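Local coordinates for protein bradavidin 2 (Bradyrhizobium japonicum, PDB 4GGT) that probably binds biotin, as a small secreted member of the avidin family built as a single eight-stranded beta barrel, at residues G44-G49 and A70-F75; T76-T81 and T89-F94; G21-I26 and T39-G44; W27-G32 and G56-T61; W16-G21 and D109-V114. One frame throughout, in Å; residues are numbered along the deposited sequence.

W16-G21 opens contact 5 near the N terminus, and D109-V114 completes it, joining the first strand to the last; the other four contacts fall between. Contact 3 starts at the shared G21 and closes at T39-G44, at the end of strand 33-39 and the loop after it. Contact 4 begins before that closure and ends at G56-T61, so it crosses contact 3. It also crosses contact 1, which leaves from the shared G44 and ends at A70-F75, holding the loop after strand 33-39 to the turn leading into strand 74-80. Contact 2 follows in series as the hairpin of strands 74-80 and 86-95.

Contact 1: residues G44-G49 and A70-F75; sequences GFACQG and AQCNSF
Q48 N donates to F45 O at 2.9 Å, and this bond closes the type I turn from F45 to Q48, whose F45, A46 and C47 touch the segment A70-F75. Between the two segments themselves the tie is covalent. C47 SG and C72 SG form a disulfide of 2.1 Å, with a dihedral of 111° about the S-S bond. In both cysteines SG stands anti to the carbonyl carbon and beside the backbone N (chi1 -73° in C47, -62° in C72), and each sulfur thereby reaches the other.

C72 SG has further company. A46 CB touches it at 3.9 Å, and the F45 ring approaches through CE1; the sulfur lies 4.5 Å from the ring centroid, an oblique sulfur-aromatic contact. C47 SG rests against Q71 CB, 3.8 Å away. The rim of the F45 ring points CZ at S74 OG, 4.1 Å off and near the ring plane, while one face of the ring has C47 N 3.9 Å above its centre. Outside the two segments, F69 meets the same ring edge-to-face, and N40 touches it as well. An alanine in place of F45 would probably open a gap beside the disulfide and leave C72 SG and the F69 ring without their aromatic partner.

A46 and S74 are both biotin-binding residues, so the contact lies at the ligand site, although biotin is absent from this model. Its chemistry implies that a loop devoid of helix or strand is fastened here by one covalent bond, with an aromatic ring packed beside C72 SG.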
# COMPACT_ATOMS: atom_id res chain seq x y z
N GLY A 44 -15.96 3.99 7.15
CA GLY A 44 -15.71 4.19 8.58
C GLY A 44 -14.32 4.75 8.87
O GLY A 44 -14.13 5.45 9.86
N PHE A 45 -13.36 4.42 8.01
CA PHE A 45 -11.99 4.99 8.10
C PHE A 45 -11.98 6.41 7.56
O PHE A 45 -12.33 6.63 6.41
CB PHE A 45 -11.03 4.10 7.31
CG PHE A 45 -9.60 4.60 7.30
CD1 PHE A 45 -8.96 4.97 8.48
CD2 PHE A 45 -8.90 4.66 6.11
CE1 PHE A 45 -7.63 5.42 8.45
CE2 PHE A 45 -7.56 5.10 6.07
CZ PHE A 45 -6.94 5.46 7.24
N ALA A 46 -11.59 7.39 8.38
CA ALA A 46 -11.76 8.80 8.01
C ALA A 46 -10.98 9.25 6.76
O ALA A 46 -11.25 10.33 6.21
CB ALA A 46 -11.50 9.73 9.23
N CYS A 47 -10.05 8.42 6.30
CA CYS A 47 -9.22 8.75 5.15
C CYS A 47 -9.51 7.84 3.97
O CYS A 47 -8.82 7.89 2.96
CB CYS A 47 -7.72 8.66 5.47
SG CYS A 47 -7.16 10.01 6.51
N GLN A 48 -10.57 7.04 4.09
CA GLN A 48 -10.97 6.24 2.95
C GLN A 48 -11.37 7.13 1.79
O GLN A 48 -11.89 8.24 1.99
CB GLN A 48 -12.10 5.29 3.34
CG GLN A 48 -13.46 5.95 3.56
CD GLN A 48 -14.36 5.96 2.33
OE1 GLN A 48 -15.12 6.92 2.09
NE2 GLN A 48 -14.30 4.89 1.55
N GLY A 49 -11.12 6.68 0.58
CA GLY A 49 -11.54 7.39 -0.60
C GLY A 49 -10.63 8.54 -0.98
O GLY A 49 -10.90 9.24 -1.95
N ALA A 70 -2.60 11.06 5.72
CA ALA A 70 -2.12 12.24 6.47
C ALA A 70 -3.14 12.76 7.45
O ALA A 70 -2.78 13.10 8.60
CB ALA A 70 -1.68 13.32 5.51
N GLN A 71 -4.41 12.80 7.04
CA GLN A 71 -5.45 13.41 7.87
C GLN A 71 -5.84 12.53 9.07
O GLN A 71 -6.50 12.98 10.00
CB GLN A 71 -6.68 13.78 7.02
CG GLN A 71 -6.46 14.98 6.07
CD GLN A 71 -5.41 14.74 4.99
OE1 GLN A 71 -4.49 15.55 4.80
NE2 GLN A 71 -5.52 13.61 4.30
N CYS A 72 -5.37 11.28 9.05
CA CYS A 72 -5.67 10.26 10.05
C CYS A 72 -4.49 9.90 10.96
O CYS A 72 -4.60 8.98 11.77
CB CYS A 72 -6.19 9.00 9.34
SG CYS A 72 -7.74 9.36 8.43
N ASN A 73 -3.36 10.60 10.85
CA ASN A 73 -2.21 10.28 11.71
C ASN A 73 -1.88 8.79 11.72
O ASN A 73 -1.75 8.13 12.76
CB ASN A 73 -2.39 10.82 13.16
CG ASN A 73 -2.88 12.27 13.20
OD1 ASN A 73 -3.93 12.55 13.77
ND2 ASN A 73 -2.16 13.17 12.57
N SER A 74 -1.73 8.26 10.52
CA SER A 74 -1.38 6.87 10.40
C SER A 74 -0.57 6.66 9.15
O SER A 74 -0.67 7.43 8.19
CB SER A 74 -2.62 5.97 10.45
OG SER A 74 -3.59 6.34 9.52
N PHE A 75 0.23 5.61 9.20
CA PHE A 75 0.86 5.11 7.99
C PHE A 75 0.97 3.62 8.03
O PHE A 75 0.99 2.99 9.10
CB PHE A 75 2.21 5.79 7.72
CG PHE A 75 3.23 5.52 8.77
CD1 PHE A 75 3.98 4.35 8.72
CD2 PHE A 75 3.47 6.44 9.80
CE1 PHE A 75 4.93 4.06 9.70
CE2 PHE A 75 4.45 6.18 10.77
CZ PHE A 75 5.18 5.00 10.71

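Contact 2: residues T76-T81 and T89-F94; sequences TRWVGT and TSWTLF
W78 and W91 face each other across the antiparallel hairpin of strands 74-80 and 86-95, part of the avidin barrel, as a non-hydrogen-bonded pair. Between such pairs, R77 with T92 and V79 with S90 each exchange two backbone N-H...O bonds.

The W78 side chain can be followed outward. W78 CB lies 4.1 Å from S90 O. CG is anti to the carbonyl carbon (chi1 -75°), and W91 CB sits over the five-membered ring as a CH-pi contact, 3.9 Å from its centroid. T76 CG2 covers the same face, offset toward the rim. W78 CD1 meets T89 OG1 at 3.3 Å, a hydroxyl whose hydrogen-bond partner is D109 O. At the tip, W78 NE1 passes W91 CD1 at 3.7 Å and is hydrogen-bonded to OD2 of the biotin-binding residue D109; the two indole five-membered rings meet obliquely, with planes 57° apart.

The side chains of R77 and T92 point to the opposite face of the sheet. The R77 guanidinium has V79 CG1 3.7 Å above its centre, and a water links its end to the neighbouring strand, 2.8 Å from R77 NH2 and 2.7 Å from T92 OG1.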
# COMPACT_ATOMS: atom_id res chain seq x y z
N THR A 76 1.02 3.03 6.84
CA THR A 76 1.20 1.58 6.70
C THR A 76 2.40 1.30 5.80
O THR A 76 2.58 1.99 4.81
CB THR A 76 -0.05 0.98 6.13
OG1 THR A 76 -1.13 1.33 6.99
CG2 THR A 76 0.03 -0.57 6.00
N ARG A 77 3.17 0.28 6.15
CA ARG A 77 4.26 -0.16 5.30
C ARG A 77 3.94 -1.58 4.90
O ARG A 77 3.73 -2.44 5.79
CB ARG A 77 5.58 -0.15 6.06
CG ARG A 77 6.79 -0.50 5.16
CD ARG A 77 7.05 -2.02 5.09
NE ARG A 77 7.76 -2.59 6.25
CZ ARG A 77 7.26 -3.43 7.14
NH1 ARG A 77 5.96 -3.80 7.16
NH2 ARG A 77 8.05 -3.88 8.09
N TRP A 78 4.01 -1.83 3.59
CA TRP A 78 3.84 -3.20 3.06
C TRP A 78 5.21 -3.68 2.57
O TRP A 78 5.97 -2.91 1.98
CB TRP A 78 2.90 -3.18 1.86
CG TRP A 78 1.44 -3.00 2.13
CD1 TRP A 78 0.49 -3.97 2.16
CD2 TRP A 78 0.75 -1.75 2.32
NE1 TRP A 78 -0.76 -3.43 2.39
CE2 TRP A 78 -0.63 -2.06 2.50
CE3 TRP A 78 1.17 -0.41 2.36
CZ2 TRP A 78 -1.60 -1.06 2.71
CZ3 TRP A 78 0.22 0.59 2.58
CH2 TRP A 78 -1.17 0.25 2.76
N VAL A 79 5.51 -4.96 2.82
CA VAL A 79 6.70 -5.56 2.29
C VAL A 79 6.26 -6.91 1.68
O VAL A 79 5.40 -7.59 2.24
CB VAL A 79 7.83 -5.68 3.36
CG1 VAL A 79 7.30 -6.28 4.68
CG2 VAL A 79 9.02 -6.44 2.79
N GLY A 80 6.79 -7.24 0.52
CA GLY A 80 6.38 -8.47 -0.16
C GLY A 80 7.17 -8.75 -1.42
O GLY A 80 8.35 -8.38 -1.54
N THR A 81 6.50 -9.37 -2.37
CA THR A 81 7.17 -9.81 -3.59
C THR A 81 6.15 -9.81 -4.70
O THR A 81 4.96 -9.67 -4.45
CB THR A 81 7.79 -11.25 -3.47
OG1 THR A 81 6.74 -12.19 -3.21
CG2 THR A 81 8.77 -11.33 -2.34
N THR A 89 1.94 -9.77 0.40
CA THR A 89 2.65 -8.81 1.25
C THR A 89 2.26 -9.02 2.71
O THR A 89 1.21 -9.62 3.01
CB THR A 89 2.25 -7.33 0.94
OG1 THR A 89 0.85 -7.16 1.21
CG2 THR A 89 2.59 -6.91 -0.48
N SER A 90 3.13 -8.56 3.61
CA SER A 90 2.74 -8.40 5.02
C SER A 90 2.73 -6.90 5.29
O SER A 90 3.44 -6.16 4.64
CB SER A 90 3.70 -9.09 5.98
OG SER A 90 5.05 -8.62 5.82
N TRP A 91 1.91 -6.44 6.23
CA TRP A 91 1.97 -5.01 6.53
C TRP A 91 1.99 -4.71 8.01
O TRP A 91 1.61 -5.55 8.82
CB TRP A 91 0.84 -4.25 5.84
CG TRP A 91 -0.50 -4.85 6.10
CD1 TRP A 91 -1.20 -5.67 5.27
CD2 TRP A 91 -1.31 -4.67 7.29
NE1 TRP A 91 -2.40 -6.00 5.85
CE2 TRP A 91 -2.48 -5.42 7.09
CE3 TRP A 91 -1.15 -3.94 8.48
CZ2 TRP A 91 -3.52 -5.46 8.05
CZ3 TRP A 91 -2.16 -3.99 9.44
CH2 TRP A 91 -3.34 -4.74 9.22
N THR A 92 2.43 -3.50 8.35
CA THR A 92 2.46 -3.02 9.73
C THR A 92 1.87 -1.61 9.63
O THR A 92 2.31 -0.83 8.78
CB THR A 92 3.90 -2.97 10.26
OG1 THR A 92 4.45 -4.30 10.28
CG2 THR A 92 3.97 -2.36 11.68
N LEU A 93 0.83 -1.35 10.43
CA LEU A 93 0.11 -0.07 10.49
C LEU A 93 0.51 0.58 11.82
O LEU A 93 0.50 -0.08 12.86
CB LEU A 93 -1.40 -0.31 10.49
CG LEU A 93 -2.28 0.84 11.00
CD1 LEU A 93 -2.27 1.97 9.97
CD2 LEU A 93 -3.71 0.37 11.33
N PHE A 94 0.87 1.85 11.77
CA PHE A 94 1.06 2.64 12.99
C PHE A 94 0.06 3.77 13.00
O PHE A 94 -0.12 4.44 12.01
CB PHE A 94 2.48 3.18 13.07
CG PHE A 94 3.39 2.32 13.92
CD1 PHE A 94 4.06 1.24 13.36
CD2 PHE A 94 3.48 2.53 15.29
CE1 PHE A 94 4.88 0.42 14.14
CE2 PHE A 94 4.30 1.72 16.09
CZ PHE A 94 5.01 0.67 15.50
O HOH W 1 5.59 -6.46 7.54
O HOH W 2 7.10 -4.81 10.57

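Contact 3: residues G21-I26 and T39-G44; sequences GSELLI and TNHAQG
The pairing of E23 with T39 joins the start of strand 23-28 to the end of strand 33-39, neighbours in the barrel sheet. The two residues form an antiparallel hydrogen-bonded pair: E23 N donates to T39 O at 2.9 Å, with a nearly straight angle of 171° at hydrogen, and T39 N returns a bond of 2.9 Å to E23 O. Their side chains share one face of the sheet.

Beyond this pair the regular strand register of the avidin barrel gives way to the loop that carries N40, a biotin-binding residue. S22 stands at the change. Its OG, anti to the carbonyl carbon (chi1 -71°), lies 3.5 Å from N40 CA. One water takes over where backbone pairing stops: it is 2.6 Å from S22 OG and accepts from H41 N at 2.8 Å, spanning the two segments.

H41 reaches back to G21, and its ND1 makes a weak hydrogen bond of 3.3 Å to G21 O. The ring then extends beside the E23 side chain, whose CG comes to 3.9 Å from H41 CE1; the carboxylate oxygen on that side is modelled too close to the ring for its exact place to be trusted. G21 holds a positive phi of 88°, a backbone shape in which a CB would collide with R20 O.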
# COMPACT_ATOMS: atom_id res chain seq x y z
N GLY A 21 -10.43 -4.34 -1.21
CA GLY A 21 -10.80 -3.34 -2.21
C GLY A 21 -9.98 -2.06 -2.25
O GLY A 21 -10.36 -1.08 -2.92
N SER A 22 -8.87 -2.04 -1.52
CA SER A 22 -7.92 -0.93 -1.60
C SER A 22 -7.23 -0.97 -2.95
O SER A 22 -7.07 -2.05 -3.52
CB SER A 22 -6.93 -1.00 -0.45
OG SER A 22 -7.60 -0.67 0.77
N GLU A 23 -6.90 0.21 -3.47
CA GLU A 23 -6.34 0.35 -4.81
C GLU A 23 -4.91 0.83 -4.75
O GLU A 23 -4.59 1.78 -4.02
CB GLU A 23 -7.09 1.46 -5.57
CG GLU A 23 -8.55 1.19 -5.99
CD GLU A 23 -9.09 2.43 -6.67
OE1 GLU A 23 -9.36 3.43 -5.97
OE2 GLU A 23 -9.19 2.44 -7.91
N LEU A 24 -4.08 0.27 -5.62
CA LEU A 24 -2.69 0.66 -5.75
C LEU A 24 -2.41 0.93 -7.22
O LEU A 24 -2.41 -0.00 -8.02
CB LEU A 24 -1.77 -0.45 -5.23
CG LEU A 24 -0.25 -0.23 -5.39
CD1 LEU A 24 0.24 1.05 -4.69
CD2 LEU A 24 0.53 -1.46 -4.91
N LEU A 25 -2.21 2.20 -7.56
CA LEU A 25 -1.87 2.58 -8.94
C LEU A 25 -0.37 2.86 -9.03
O LEU A 25 0.17 3.68 -8.29
CB LEU A 25 -2.66 3.85 -9.33
CG LEU A 25 -3.13 4.18 -10.73
CD1 LEU A 25 -3.15 5.72 -10.87
CD2 LEU A 25 -2.40 3.45 -11.88
N ILE A 26 0.33 2.14 -9.91
CA ILE A 26 1.76 2.32 -10.05
C ILE A 26 2.02 3.15 -11.27
O ILE A 26 1.63 2.77 -12.39
CB ILE A 26 2.51 0.95 -10.19
CG1 ILE A 26 2.15 -0.01 -9.04
CG2 ILE A 26 4.00 1.18 -10.26
CD1 ILE A 26 2.62 0.46 -7.64
N THR A 39 -5.32 4.15 -2.59
CA THR A 39 -6.53 4.60 -1.90
C THR A 39 -7.27 3.49 -1.18
O THR A 39 -7.47 2.42 -1.71
CB THR A 39 -7.37 5.70 -2.68
OG1 THR A 39 -8.81 5.63 -2.44
CG2 THR A 39 -6.97 5.88 -4.13
N ASN A 40 -7.55 3.73 0.09
CA ASN A 40 -8.23 2.80 0.96
C ASN A 40 -9.72 3.01 0.73
O ASN A 40 -10.13 4.12 0.40
CB ASN A 40 -7.85 3.14 2.43
CG ASN A 40 -8.63 2.33 3.44
OD1 ASN A 40 -8.13 1.33 3.98
ND2 ASN A 40 -9.86 2.74 3.71
N HIS A 41 -10.50 1.94 0.85
CA HIS A 41 -11.94 2.06 0.64
C HIS A 41 -12.74 1.44 1.77
O HIS A 41 -13.85 0.93 1.55
CB HIS A 41 -12.33 1.48 -0.72
CG HIS A 41 -12.03 2.40 -1.86
ND1 HIS A 41 -10.97 2.20 -2.72
CD2 HIS A 41 -12.63 3.55 -2.26
CE1 HIS A 41 -10.95 3.18 -3.61
NE2 HIS A 41 -11.94 4.01 -3.35
N ALA A 42 -12.19 1.52 2.99
CA ALA A 42 -12.86 0.97 4.16
C ALA A 42 -13.85 1.98 4.73
O ALA A 42 -13.45 3.06 5.21
CB ALA A 42 -11.85 0.56 5.21
N GLN A 43 -15.14 1.68 4.64
CA GLN A 43 -16.14 2.59 5.18
C GLN A 43 -15.87 2.76 6.65
O GLN A 43 -15.57 1.79 7.35
CB GLN A 43 -17.57 2.06 4.97
CG GLN A 43 -18.63 3.13 5.06
CD GLN A 43 -18.87 3.86 3.74
OE1 GLN A 43 -18.10 3.73 2.78
NE2 GLN A 43 -19.95 4.65 3.70
N GLY A 44 -15.96 3.99 7.15
CA GLY A 44 -15.71 4.19 8.58
C GLY A 44 -14.32 4.75 8.87
O GLY A 44 -14.13 5.45 9.86
O HOH W 3 -10.12 -0.81 1.42

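Contact 4: residues W27-G32 and G56-T61; sequences WSANSG and GSVSPT
G56, S57 and V58 run along strand 51-59 of the avidin barrel past G32, which lies in the turn between strands 23-28 and 33-39. The contact is plain packing at the barrel end far from the biotin site, and it shows how the turn entering strand 33-39 can be tied to that strand's neighbour in the sheet, strand 51-59.

G56 lies at the edge of the contact and pairs through its backbone with I34. S57 follows: its CA lies 3.1 Å from G32 O in a CA-H...O contact, and its CB is 3.6 Å from the same oxygen, while the backbone of S57 pairs with Y64 on the other neighbouring strand.

V58 is the centre of the contact. Its N donates to G32 O at 3.0 Å with an angle of 157° at hydrogen, the donor standing 42° above the carbonyl plane. A CB on G32 would run into V58 O, so the fit depends on the bare glycine backbone. Within the turn itself, G32 N makes a weak bond of 3.3 Å to A29 O, and just before it W27 and S28 both face Q35 as a classic beta bulge. The V58 side chain touches I34 and L63 of the adjacent strands as well as the turn. Its CG1 sits between the backbone N and the carbonyl carbon (chi1 51°), from where V58 CG1 reaches G32 CA at 3.8 Å and A29 CB at 4.1 Å.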
# COMPACT_ATOMS: atom_id res chain seq x y z
N TRP A 27 2.61 4.32 -11.07
CA TRP A 27 2.93 5.22 -12.18
C TRP A 27 4.23 4.81 -12.89
O TRP A 27 4.32 4.79 -14.13
CB TRP A 27 3.07 6.65 -11.66
CG TRP A 27 1.73 7.22 -11.26
CD1 TRP A 27 1.13 7.17 -10.03
CD2 TRP A 27 0.82 7.91 -12.12
NE1 TRP A 27 -0.10 7.78 -10.08
CE2 TRP A 27 -0.32 8.25 -11.35
CE3 TRP A 27 0.84 8.29 -13.48
CZ2 TRP A 27 -1.41 8.96 -11.87
CZ3 TRP A 27 -0.25 8.99 -14.01
CH2 TRP A 27 -1.36 9.31 -13.20
N SER A 28 5.23 4.51 -12.07
CA SER A 28 6.57 4.21 -12.53
C SER A 28 7.32 3.47 -11.43
O SER A 28 6.93 3.52 -10.24
CB SER A 28 7.34 5.47 -12.97
OG SER A 28 7.50 6.40 -11.92
N ALA A 29 8.37 2.76 -11.83
CA ALA A 29 9.23 2.06 -10.89
C ALA A 29 10.65 2.01 -11.42
O ALA A 29 11.35 1.00 -11.26
CB ALA A 29 8.71 0.67 -10.64
N ASN A 30 11.06 3.11 -12.03
CA ASN A 30 12.36 3.18 -12.69
C ASN A 30 13.50 3.47 -11.71
O ASN A 30 13.35 4.28 -10.76
CB ASN A 30 12.35 4.18 -13.84
CG ASN A 30 12.40 5.61 -13.37
OD1 ASN A 30 13.29 6.37 -13.76
ND2 ASN A 30 11.46 5.98 -12.51
N SER A 31 14.61 2.77 -11.94
CA SER A 31 15.70 2.67 -10.98
C SER A 31 15.17 2.23 -9.61
O SER A 31 15.60 2.73 -8.57
CB SER A 31 16.51 3.98 -10.91
OG SER A 31 17.07 4.29 -12.19
N GLY A 32 14.20 1.32 -9.64
CA GLY A 32 13.68 0.64 -8.45
C GLY A 32 13.10 1.53 -7.37
O GLY A 32 13.05 1.16 -6.20
N GLY A 56 8.31 3.66 -2.21
CA GLY A 56 9.11 2.54 -1.73
C GLY A 56 10.14 2.15 -2.76
O GLY A 56 10.50 2.96 -3.63
N SER A 57 10.58 0.90 -2.67
CA SER A 57 11.69 0.40 -3.49
C SER A 57 11.36 -1.00 -3.96
O SER A 57 10.74 -1.78 -3.22
CB SER A 57 12.99 0.35 -2.67
OG SER A 57 13.26 1.62 -2.07
N VAL A 58 11.76 -1.30 -5.20
CA VAL A 58 11.64 -2.66 -5.74
C VAL A 58 13.03 -3.15 -6.12
O VAL A 58 13.86 -2.40 -6.64
CB VAL A 58 10.59 -2.78 -6.89
CG1 VAL A 58 10.79 -1.74 -7.98
CG2 VAL A 58 10.52 -4.21 -7.46
N SER A 59 13.30 -4.41 -5.79
CA SER A 59 14.60 -5.02 -6.02
C SER A 59 14.38 -6.43 -6.51
O SER A 59 13.24 -6.92 -6.52
CB SER A 59 15.38 -5.07 -4.71
OG SER A 59 14.84 -6.04 -3.82
N PRO A 60 15.47 -7.11 -6.92
CA PRO A 60 15.38 -8.53 -7.24
C PRO A 60 14.77 -9.36 -6.10
O PRO A 60 14.13 -10.37 -6.36
CB PRO A 60 16.85 -8.94 -7.47
CG PRO A 60 17.68 -7.80 -6.89
CD PRO A 60 16.84 -6.59 -7.11
N THR A 61 14.96 -8.91 -4.86
CA THR A 61 14.51 -9.61 -3.64
C THR A 61 13.01 -9.38 -3.32
O THR A 61 12.44 -10.08 -2.46
CB THR A 61 15.41 -9.20 -2.43
OG1 THR A 61 16.75 -9.69 -2.63
CG2 THR A 61 14.87 -9.72 -1.09

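Contact 5: residues W16-G21 and D109-V114; sequences WKNERG and DIFTRV
In N18 and E19, which touch D109, I110 and F111, chi1 (66° and 46°) sets each CG between the backbone N and the carbonyl carbon. N18 CB lies over one face of the F111 ring, 3.9 Å from its centroid. N18 ND2 makes a weak bond of 3.2 Å to D109 OD2, and N18 OD1 accepts from S22 N. E19 OE2 takes the amide of I110 at 2.9 Å on its syn lone pair.

R20 NH2 forms a salt bridge of 2.8 Å with D109 OD1, reaching it from above the carboxylate plane, and NE adds a weak bond to the same oxygen. E19 OE2 stands only 3.3 Å from D109 OD1, a like-charge approach that R20 probably helps to offset. N18 and D109 are both biotin-binding residues.

Further along, W16 presents one face to R113, whose CB lies 3.6 Å from the centroid of the six-membered ring, and W16 NE1 is hydrogen-bonded to S14 OG. An alanine in place of W16 would probably leave the R113 chain without this aromatic surface and S14 OG without its indole partner.

K17 and T112 exchange two backbone hydrogen bonds, and these join strand 14-17 to strand 103-113, first to last, shutting the antiparallel barrel. Strands 23-28 and 86-95 lie beside them in the sheet, and W16 and F111 both rest against M87 of the latter.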
# COMPACT_ATOMS: atom_id res chain seq x y z
N TRP A 16 -3.51 -2.42 -9.14
CA TRP A 16 -3.66 -3.59 -8.29
C TRP A 16 -4.68 -3.32 -7.20
O TRP A 16 -4.83 -2.18 -6.74
CB TRP A 16 -2.33 -3.95 -7.62
CG TRP A 16 -1.10 -4.07 -8.54
CD1 TRP A 16 -0.50 -3.07 -9.23
CD2 TRP A 16 -0.34 -5.26 -8.79
NE1 TRP A 16 0.59 -3.56 -9.93
CE2 TRP A 16 0.71 -4.91 -9.68
CE3 TRP A 16 -0.45 -6.59 -8.36
CZ2 TRP A 16 1.63 -5.83 -10.15
CZ3 TRP A 16 0.48 -7.52 -8.82
CH2 TRP A 16 1.51 -7.14 -9.70
N LYS A 17 -5.38 -4.37 -6.78
CA LYS A 17 -6.33 -4.26 -5.67
C LYS A 17 -6.15 -5.40 -4.70
O LYS A 17 -5.85 -6.51 -5.12
CB LYS A 17 -7.78 -4.26 -6.17
CG LYS A 17 -8.12 -2.98 -6.96
CD LYS A 17 -9.52 -3.00 -7.58
CE LYS A 17 -10.59 -3.25 -6.56
NZ LYS A 17 -11.96 -3.06 -7.16
N ASN A 18 -6.36 -5.15 -3.40
CA ASN A 18 -6.26 -6.23 -2.41
C ASN A 18 -7.67 -6.74 -2.12
O ASN A 18 -8.62 -6.23 -2.69
CB ASN A 18 -5.50 -5.78 -1.14
CG ASN A 18 -6.22 -4.71 -0.34
OD1 ASN A 18 -7.37 -4.41 -0.61
ND2 ASN A 18 -5.52 -4.09 0.64
N GLU A 19 -7.77 -7.73 -1.25
CA GLU A 19 -9.05 -8.40 -1.03
C GLU A 19 -10.07 -7.50 -0.33
O GLU A 19 -11.27 -7.74 -0.45
CB GLU A 19 -8.86 -9.78 -0.33
CG GLU A 19 -7.90 -9.77 0.88
CD GLU A 19 -6.41 -9.98 0.52
OE1 GLU A 19 -5.96 -11.15 0.33
OE2 GLU A 19 -5.69 -8.96 0.49
N ARG A 20 -9.60 -6.44 0.34
CA ARG A 20 -10.47 -5.45 1.00
C ARG A 20 -10.93 -4.33 0.03
O ARG A 20 -11.69 -3.44 0.44
CB ARG A 20 -9.74 -4.79 2.19
CG ARG A 20 -8.95 -5.73 3.11
CD ARG A 20 -8.06 -4.95 4.07
NE ARG A 20 -6.75 -5.58 4.30
CZ ARG A 20 -6.44 -6.38 5.32
NH1 ARG A 20 -7.33 -6.67 6.28
NH2 ARG A 20 -5.22 -6.89 5.40
N GLY A 21 -10.43 -4.34 -1.21
CA GLY A 21 -10.80 -3.34 -2.21
C GLY A 21 -9.98 -2.06 -2.25
O GLY A 21 -10.36 -1.08 -2.92
N ASP A 109 -1.73 -8.96 3.10
CA ASP A 109 -2.61 -8.60 1.97
C ASP A 109 -2.06 -9.30 0.76
O ASP A 109 -0.85 -9.45 0.61
CB ASP A 109 -2.52 -7.11 1.65
CG ASP A 109 -3.52 -6.26 2.41
OD1 ASP A 109 -4.64 -6.75 2.71
OD2 ASP A 109 -3.22 -5.05 2.62
N ILE A 110 -2.95 -9.69 -0.15
CA ILE A 110 -2.47 -10.04 -1.51
C ILE A 110 -3.11 -9.05 -2.48
O ILE A 110 -4.35 -8.95 -2.57
CB ILE A 110 -2.81 -11.52 -1.91
CG1 ILE A 110 -2.32 -12.49 -0.84
CG2 ILE A 110 -2.26 -11.83 -3.32
CD1 ILE A 110 -2.72 -13.98 -1.10
N PHE A 111 -2.27 -8.32 -3.20
CA PHE A 111 -2.75 -7.44 -4.25
C PHE A 111 -2.72 -8.25 -5.53
O PHE A 111 -1.77 -8.98 -5.78
CB PHE A 111 -1.83 -6.24 -4.40
CG PHE A 111 -1.91 -5.30 -3.24
CD1 PHE A 111 -1.19 -5.55 -2.07
CD2 PHE A 111 -2.74 -4.18 -3.30
CE1 PHE A 111 -1.29 -4.69 -0.95
CE2 PHE A 111 -2.85 -3.28 -2.21
CZ PHE A 111 -2.10 -3.53 -1.03
N THR A 112 -3.77 -8.10 -6.32
CA THR A 112 -3.87 -8.80 -7.60
C THR A 112 -3.89 -7.75 -8.68
O THR A 112 -4.58 -6.73 -8.54
CB THR A 112 -5.16 -9.61 -7.63
OG1 THR A 112 -5.04 -10.66 -6.66
CG2 THR A 112 -5.37 -10.26 -8.99
N ARG A 113 -3.11 -7.97 -9.74
CA ARG A 113 -3.09 -7.03 -10.84
C ARG A 113 -4.41 -7.02 -11.62
O ARG A 113 -4.96 -8.08 -11.99
CB ARG A 113 -1.83 -7.18 -11.73
CG ARG A 113 -1.98 -6.49 -13.09
CD ARG A 113 -0.87 -5.56 -13.51
NE ARG A 113 0.15 -6.22 -14.27
CZ ARG A 113 0.75 -5.76 -15.38
NH1 ARG A 113 0.44 -4.59 -15.97
NH2 ARG A 113 1.67 -6.51 -15.93
N VAL A 114 -4.94 -5.81 -11.81
CA VAL A 114 -6.18 -5.59 -12.55
C VAL A 114 -5.90 -5.17 -13.98
O VAL A 114 -6.50 -5.71 -14.93
CB VAL A 114 -7.07 -4.54 -11.84
CG1 VAL A 114 -8.35 -4.32 -12.63
CG2 VAL A 114 -7.40 -5.02 -10.43